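Local coordinates for protein extracellular ligand-binding receptor (Desulfitobacterium hafniense, PDB 4Q6B) that binds leucine between its two lobes and probably serves as the extracellular substrate-binding component of an ABC transporter for amino acids, at residues A53-E58 against I79-S84; L158-E163 against V174-Y179. All coordinates share one frame; numbering follows the deposited sequence.

Interaction 1 (A53-E58 against I79-S84); sequences ADDEAE and IGHRNS. With LEU (leucine), chain B.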
loop_
_atom_site.group_PDB
_atom_site.type_symbol
_atom_site.label_atom_id
_atom_site.label_comp_id
_atom_site.label_asym_id
_atom_site.label_seq_id
_atom_site.Cartn_x
_atom_site.Cartn_y
_atom_site.Cartn_z
ATOM N N ALA A 53 -0.075 -18.577 -4.081
ATOM C CA ALA A 53 1.275 -18.871 -4.558
ATOM C C ALA A 53 2.221 -17.886 -3.883
ATOM O O ALA A 53 1.894 -16.722 -3.774
ATOM C CB ALA A 53 1.338 -18.704 -6.087
ATOM N N ASP A 54 3.373 -18.363 -3.422
ATOM C CA ASP A 54 4.360 -17.534 -2.720
ATOM C C ASP A 54 5.410 -17.037 -3.700
ATOM O O ASP A 54 6.221 -17.837 -4.167
ATOM C CB ASP A 54 5.051 -18.425 -1.671
ATOM C CG ASP A 54 5.851 -17.640 -0.662
ATOM O OD1 ASP A 54 6.386 -16.561 -0.999
ATOM O OD2 ASP A 54 6.019 -18.134 0.478
ATOM N N ASP A 55 5.440 -15.730 -4.001
ATOM C CA ASP A 55 6.451 -15.243 -4.955
ATOM C C ASP A 55 7.815 -14.932 -4.350
ATOM O O ASP A 55 8.739 -14.543 -5.073
ATOM C CB ASP A 55 5.934 -14.070 -5.812
ATOM C CG ASP A 55 5.761 -12.787 -5.049
ATOM O OD1 ASP A 55 6.172 -12.679 -3.879
ATOM O OD2 ASP A 55 5.188 -11.827 -5.628
ATOM N N GLU A 56 7.945 -15.170 -3.038
ATOM C CA GLU A 56 9.167 -14.920 -2.285
ATOM C C GLU A 56 9.747 -13.542 -2.497
ATOM O O GLU A 56 10.966 -13.385 -2.270
ATOM C CB GLU A 56 10.260 -15.960 -2.606
ATOM C CG GLU A 56 9.872 -17.413 -2.249
ATOM C CD GLU A 56 10.823 -18.483 -2.817
ATOM O OE1 GLU A 56 12.006 -18.185 -3.108
ATOM O OE2 GLU A 56 10.381 -19.646 -2.956
ATOM N N ALA A 57 8.928 -12.566 -2.900
ATOM C CA ALA A 57 9.450 -11.232 -3.259
ATOM C C ALA A 57 10.596 -11.290 -4.283
ATOM O O ALA A 57 11.561 -10.481 -4.248
ATOM C CB ALA A 57 9.885 -10.465 -2.000
ATOM N N GLU A 58 10.495 -12.238 -5.215
ATOM C CA GLU A 58 11.490 -12.385 -6.293
ATOM C C GLU A 58 10.833 -12.226 -7.660
ATOM O O GLU A 58 9.773 -12.802 -7.907
ATOM C CB GLU A 58 12.179 -13.748 -6.215
ATOM C CG GLU A 58 13.031 -13.899 -4.935
ATOM C CD GLU A 58 13.634 -15.288 -4.762
ATOM O OE1 GLU A 58 13.403 -16.160 -5.639
ATOM O OE2 GLU A 58 14.347 -15.499 -3.752
ATOM N N ILE A 79 -5.164 -11.522 -6.872
ATOM C CA ILE A 79 -4.827 -10.518 -5.849
ATOM C C ILE A 79 -3.312 -10.570 -5.714
ATOM O O ILE A 79 -2.750 -11.625 -5.441
ATOM C CB ILE A 79 -5.467 -10.847 -4.473
ATOM C CG1 ILE A 79 -6.979 -10.657 -4.602
ATOM C CG2 ILE A 79 -5.001 -9.831 -3.412
ATOM C CD1 ILE A 79 -7.743 -11.103 -3.382
ATOM N N GLY A 80 -2.655 -9.446 -5.967
ATOM C CA GLY A 80 -1.206 -9.363 -5.845
ATOM C C GLY A 80 -0.690 -8.305 -6.827
ATOM O O GLY A 80 -1.512 -7.613 -7.414
ATOM N N HIS A 81 0.642 -8.140 -6.959
ATOM C CA HIS A 81 1.634 -8.726 -6.043
ATOM C C HIS A 81 1.915 -7.656 -4.960
ATOM O O HIS A 81 1.214 -6.624 -4.900
ATOM C CB HIS A 81 2.919 -9.097 -6.810
ATOM C CG HIS A 81 2.718 -10.184 -7.831
ATOM N ND1 HIS A 81 3.498 -11.329 -7.850
ATOM C CD2 HIS A 81 1.826 -10.323 -8.846
ATOM C CE1 HIS A 81 3.096 -12.121 -8.826
ATOM N NE2 HIS A 81 2.085 -11.535 -9.451
ATOM N N ARG A 82 2.914 -7.869 -4.110
ATOM C CA ARG A 82 3.159 -6.909 -3.013
ATOM C C ARG A 82 4.098 -5.821 -3.500
ATOM O O ARG A 82 3.775 -4.613 -3.444
ATOM C CB ARG A 82 3.829 -7.608 -1.834
ATOM C CG ARG A 82 3.988 -6.700 -0.602
ATOM C CD ARG A 82 4.618 -7.505 0.559
ATOM N NE ARG A 82 4.777 -6.756 1.813
ATOM C CZ ARG A 82 5.901 -6.161 2.193
ATOM N NH1 ARG A 82 5.946 -5.515 3.355
ATOM N NH2 ARG A 82 6.972 -6.210 1.408
ATOM N N ASN A 83 5.231 -6.227 -4.051
ATOM C CA ASN A 83 6.269 -5.250 -4.382
ATOM C C ASN A 83 5.986 -4.659 -5.748
ATOM O O ASN A 83 5.697 -5.408 -6.693
ATOM C CB ASN A 83 7.659 -5.930 -4.458
ATOM C CG ASN A 83 8.049 -6.582 -3.145
ATOM O OD1 ASN A 83 7.638 -7.711 -2.877
ATOM N ND2 ASN A 83 8.800 -5.863 -2.303
ATOM N N SER A 84 6.086 -3.343 -5.881
ATOM C CA SER A 84 5.863 -2.758 -7.216
ATOM C C SER A 84 6.818 -3.258 -8.301
ATOM O O SER A 84 6.422 -3.378 -9.467
ATOM C CB SER A 84 5.925 -1.221 -7.146
ATOM O OG SER A 84 4.855 -0.701 -6.380
HETATM N N LEU B . 4.496 -0.215 -1.260
HETATM C CA LEU B . 5.608 -1.133 -1.534
HETATM C C LEU B . 5.822 -1.285 -3.031
HETATM O O LEU B . 6.758 -1.940 -3.470
HETATM C CB LEU B . 5.312 -2.493 -0.901
HETATM C CG LEU B . 5.355 -2.209 0.605
HETATM C CD1 LEU B . 4.155 -2.786 1.296
HETATM C CD2 LEU B . 6.646 -2.653 1.279
HETATM O OXT LEU B . 5.055 -0.698 -3.808
HETATM O O HOH W 1 5.592 -9.363 -4.296
HETATM O O HOH W 2 3.225 -10.543 -3.968
#
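Asp55 and His81 make the tight part of this contact. ND1 of His81 donates to OD2 of Asp55 over 2.8 Å with an N-H...O angle of 161°, meeting the anti lone pair while the oxygen lies in the plane of the ring; carboxylate and imidazole are nearly coplanar, 23° apart. CG of Asp55 sits between its backbone N and carbonyl carbon (chi1 71°), a rotamer that turns OD2 to the histidine and leaves OD1 to accept from the backbone N of Ala57 in an Asx turn. Aspartate suits the place because its two oxygens hold a turn and a ring together. Two waters also lie within hydrogen-bonding distance of OD2 and probably donate to it; one accepts from Asn83 N at 3.2 Å, the other from Arg82 N at 2.7 Å. Through them the buried carboxylate reaches the loop before helix 84-97, whose first residue, Ser84, donates from its N to O of the bound leucine at 2.9 Å. The looser side, partly exposed, is little more than the small CB of Ala57 resting 3.7 Å from OD1 of Asn83. The contact joins the loops after parallel strands 47-54 and 75-79, which flank strand 10-17 in the first lobe's sheet; Tyr94 of helix 84-97 binds NE2 of His81, and Ile86 of that helix packs against both Asp55 and the imidazole.

Interaction 2 (L158-E163 against V174-Y179); sequences LANAFE and VDRFNY. With CA (calcium ion), chain E.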
loop_
_atom_site.group_PDB
_atom_site.type_symbol
_atom_site.label_atom_id
_atom_site.label_comp_id
_atom_site.label_asym_id
_atom_site.label_seq_id
_atom_site.Cartn_x
_atom_site.Cartn_y
_atom_site.Cartn_z
ATOM N N LEU A 158 8.881 9.093 -5.395
ATOM C CA LEU A 158 8.190 9.584 -4.198
ATOM C C LEU A 158 8.768 10.922 -3.728
ATOM O O LEU A 158 8.019 11.785 -3.241
ATOM C CB LEU A 158 8.241 8.543 -3.068
ATOM C CG LEU A 158 7.690 8.943 -1.697
ATOM C CD1 LEU A 158 6.248 9.344 -1.779
ATOM C CD2 LEU A 158 7.828 7.789 -0.768
ATOM N N ALA A 159 10.091 11.086 -3.875
ATOM C CA ALA A 159 10.785 12.334 -3.552
ATOM C C ALA A 159 10.291 13.490 -4.420
ATOM O O ALA A 159 10.010 14.576 -3.881
ATOM C CB ALA A 159 12.358 12.184 -3.679
ATOM N N ASN A 160 10.211 13.269 -5.746
ATOM C CA ASN A 160 9.747 14.323 -6.645
ATOM C C ASN A 160 8.267 14.664 -6.425
ATOM O O ASN A 160 7.907 15.841 -6.464
ATOM C CB ASN A 160 9.979 13.967 -8.109
ATOM C CG ASN A 160 11.441 13.935 -8.463
ATOM O OD1 ASN A 160 12.272 14.531 -7.780
ATOM N ND2 ASN A 160 11.767 13.235 -9.536
ATOM N N ALA A 161 7.432 13.640 -6.236
ATOM C CA ALA A 161 6.025 13.873 -5.823
ATOM C C ALA A 161 5.905 14.710 -4.543
ATOM O O ALA A 161 5.157 15.710 -4.481
ATOM C CB ALA A 161 5.262 12.550 -5.665
ATOM N N PHE A 162 6.629 14.320 -3.503
ATOM C CA PHE A 162 6.566 15.082 -2.268
ATOM C C PHE A 162 7.074 16.525 -2.449
ATOM O O PHE A 162 6.442 17.487 -1.965
ATOM C CB PHE A 162 7.279 14.396 -1.099
ATOM C CG PHE A 162 7.142 15.163 0.186
ATOM C CD1 PHE A 162 5.971 15.104 0.927
ATOM C CD2 PHE A 162 8.158 16.018 0.615
ATOM C CE1 PHE A 162 5.833 15.851 2.092
ATOM C CE2 PHE A 162 8.039 16.794 1.775
ATOM C CZ PHE A 162 6.866 16.701 2.522
ATOM N N GLU A 163 8.198 16.683 -3.137
ATOM C CA GLU A 163 8.739 18.032 -3.362
ATOM C C GLU A 163 7.721 18.929 -4.097
ATOM O O GLU A 163 7.516 20.089 -3.749
ATOM C CB GLU A 163 10.077 17.941 -4.142
ATOM C CG GLU A 163 10.597 19.308 -4.579
ATOM C CD GLU A 163 12.127 19.407 -4.595
ATOM O OE1 GLU A 163 12.811 18.358 -4.660
ATOM O OE2 GLU A 163 12.640 20.551 -4.528
ATOM N N VAL A 174 15.036 22.419 1.420
ATOM C CA VAL A 174 16.320 23.090 1.546
ATOM C C VAL A 174 17.504 22.157 1.246
ATOM O O VAL A 174 18.601 22.621 0.981
ATOM C CB VAL A 174 16.494 23.753 2.939
ATOM C CG1 VAL A 174 15.392 24.795 3.170
ATOM C CG2 VAL A 174 16.523 22.690 4.051
ATOM N N ASP A 175 17.282 20.841 1.284
ATOM C CA ASP A 175 18.346 19.924 0.862
ATOM C C ASP A 175 17.718 18.584 0.537
ATOM O O ASP A 175 16.740 18.202 1.139
ATOM C CB ASP A 175 19.403 19.753 1.965
ATOM C CG ASP A 175 20.665 19.012 1.492
ATOM O OD1 ASP A 175 21.003 19.031 0.266
ATOM O OD2 ASP A 175 21.360 18.437 2.383
ATOM N N ARG A 176 18.270 17.881 -0.437
ATOM C CA ARG A 176 17.897 16.489 -0.654
ATOM C C ARG A 176 19.208 15.716 -0.711
ATOM O O ARG A 176 20.276 16.260 -1.125
ATOM C CB ARG A 176 17.061 16.313 -1.948
ATOM C CG ARG A 176 17.875 16.407 -3.210
ATOM C CD ARG A 176 17.148 15.738 -4.372
ATOM N NE ARG A 176 15.769 16.196 -4.498
ATOM C CZ ARG A 176 14.851 15.585 -5.251
ATOM N NH1 ARG A 176 13.610 16.063 -5.321
ATOM N NH2 ARG A 176 15.171 14.491 -5.927
ATOM N N PHE A 177 19.199 14.486 -0.201
ATOM C CA PHE A 177 20.428 13.666 -0.153
ATOM C C PHE A 177 20.077 12.184 -0.194
ATOM O O PHE A 177 18.942 11.798 0.138
ATOM C CB PHE A 177 21.307 14.000 1.069
ATOM C CG PHE A 177 20.758 13.488 2.406
ATOM C CD1 PHE A 177 19.555 13.971 2.937
ATOM C CD2 PHE A 177 21.451 12.509 3.138
ATOM C CE1 PHE A 177 19.070 13.513 4.189
ATOM C CE2 PHE A 177 20.963 12.053 4.389
ATOM C CZ PHE A 177 19.762 12.540 4.899
ATOM N N ASN A 178 21.026 11.355 -0.633
ATOM C CA ASN A 178 20.745 9.923 -0.771
ATOM C C ASN A 178 21.784 8.995 -0.153
ATOM O O ASN A 178 21.663 7.750 -0.214
ATOM C CB ASN A 178 20.537 9.584 -2.227
ATOM C CG ASN A 178 21.780 9.841 -3.071
ATOM O OD1 ASN A 178 21.832 10.801 -3.833
ATOM N ND2 ASN A 178 22.771 8.983 -2.944
ATOM N N TYR A 179 22.824 9.591 0.427
ATOM C CA TYR A 179 23.891 8.807 1.039
ATOM C C TYR A 179 24.598 9.612 2.110
ATOM O O TYR A 179 24.837 10.807 1.914
ATOM C CB TYR A 179 24.922 8.379 -0.005
ATOM C CG TYR A 179 26.024 7.485 0.547
ATOM C CD1 TYR A 179 25.764 6.166 0.859
ATOM C CD2 TYR A 179 27.333 7.958 0.762
ATOM C CE1 TYR A 179 26.734 5.330 1.365
ATOM C CE2 TYR A 179 28.314 7.120 1.271
ATOM C CZ TYR A 179 28.011 5.821 1.579
ATOM O OH TYR A 179 28.966 4.972 2.067
HETATM CA CA CA E . 22.120 17.665 -1.412
HETATM O O HOH W 3 15.709 19.366 -4.048
HETATM O O HOH W 4 23.238 17.085 0.598
HETATM O O HOH W 5 20.362 18.982 -2.449
HETATM O O HOH W 6 23.827 15.598 -2.176
HETATM O O HOH W 7 22.137 16.936 -3.546
HETATM O O HOH W 8 23.303 19.460 -1.513
#
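Arg176 reaches from strand 172-177 to helix 153-168, where Glu163 and Asn160 receive its guanidinium. NH1 carries most of the contact. It forms a salt bridge of 2.5 Å with OE1 of Glu163, a very short one, and donates to OD1 of Asn160 at 3.2 Å; both oxygens lie near the guanidinium plane, at its edge. The amide of Asn160 is turned 29° from that plane, and its OD1 also takes a weak bond from NH2. Arginine suits this gap because the axes of helix and strand are 11.5 Å apart, and a long chain bent at chi3 (50°) can span it and still offer several N-H groups. Glu163 brings its carboxylate across from one helical turn further on, CG anti to the backbone N (chi1 172°). A water joins OE1 of Glu163 to NE of Arg176, while the small Ala159 leaves room for the guanidinium beside the helix; Tyr149 makes a cation-pi contact with Arg176. At the other end of the residue, Arg176 O binds a calcium ion at 2.3 Å, together with OD1 of Asp175 and five waters. A leucine in place of Arg176 would probably leave Glu163 without its close cationic mate and Asn160 OD1 without these donors. The chemistry thus implies a charged pair supplemented by a neutral amide acceptor, tying helix 153-168 to the strand that follows it in the beta-alpha-beta unit.

How the interactions relate
The two interactions lie in different lobes of the periplasmic-binding-protein fold, their centres 28 Å apart and their nearest atoms about 10 Å apart, without touching. Each belongs to a sheet with helices packed beside it: interaction 1 lies just beyond outermost strand 47-54, whereas interaction 2 uses outermost strand 172-177 itself. Their relation to ligands differs. Interaction 1 backs the leucine pocket, contributing Arg82, Asn83 and Ser84, while Asn231 from the later part of the chain also bonds the amino acid. Interaction 2 contributes nothing to that pocket but supplies both protein ligands of a calcium ion, from Asp175 and Arg176, and Glu163 is about 13 Å from another calcium, measured from its side chain.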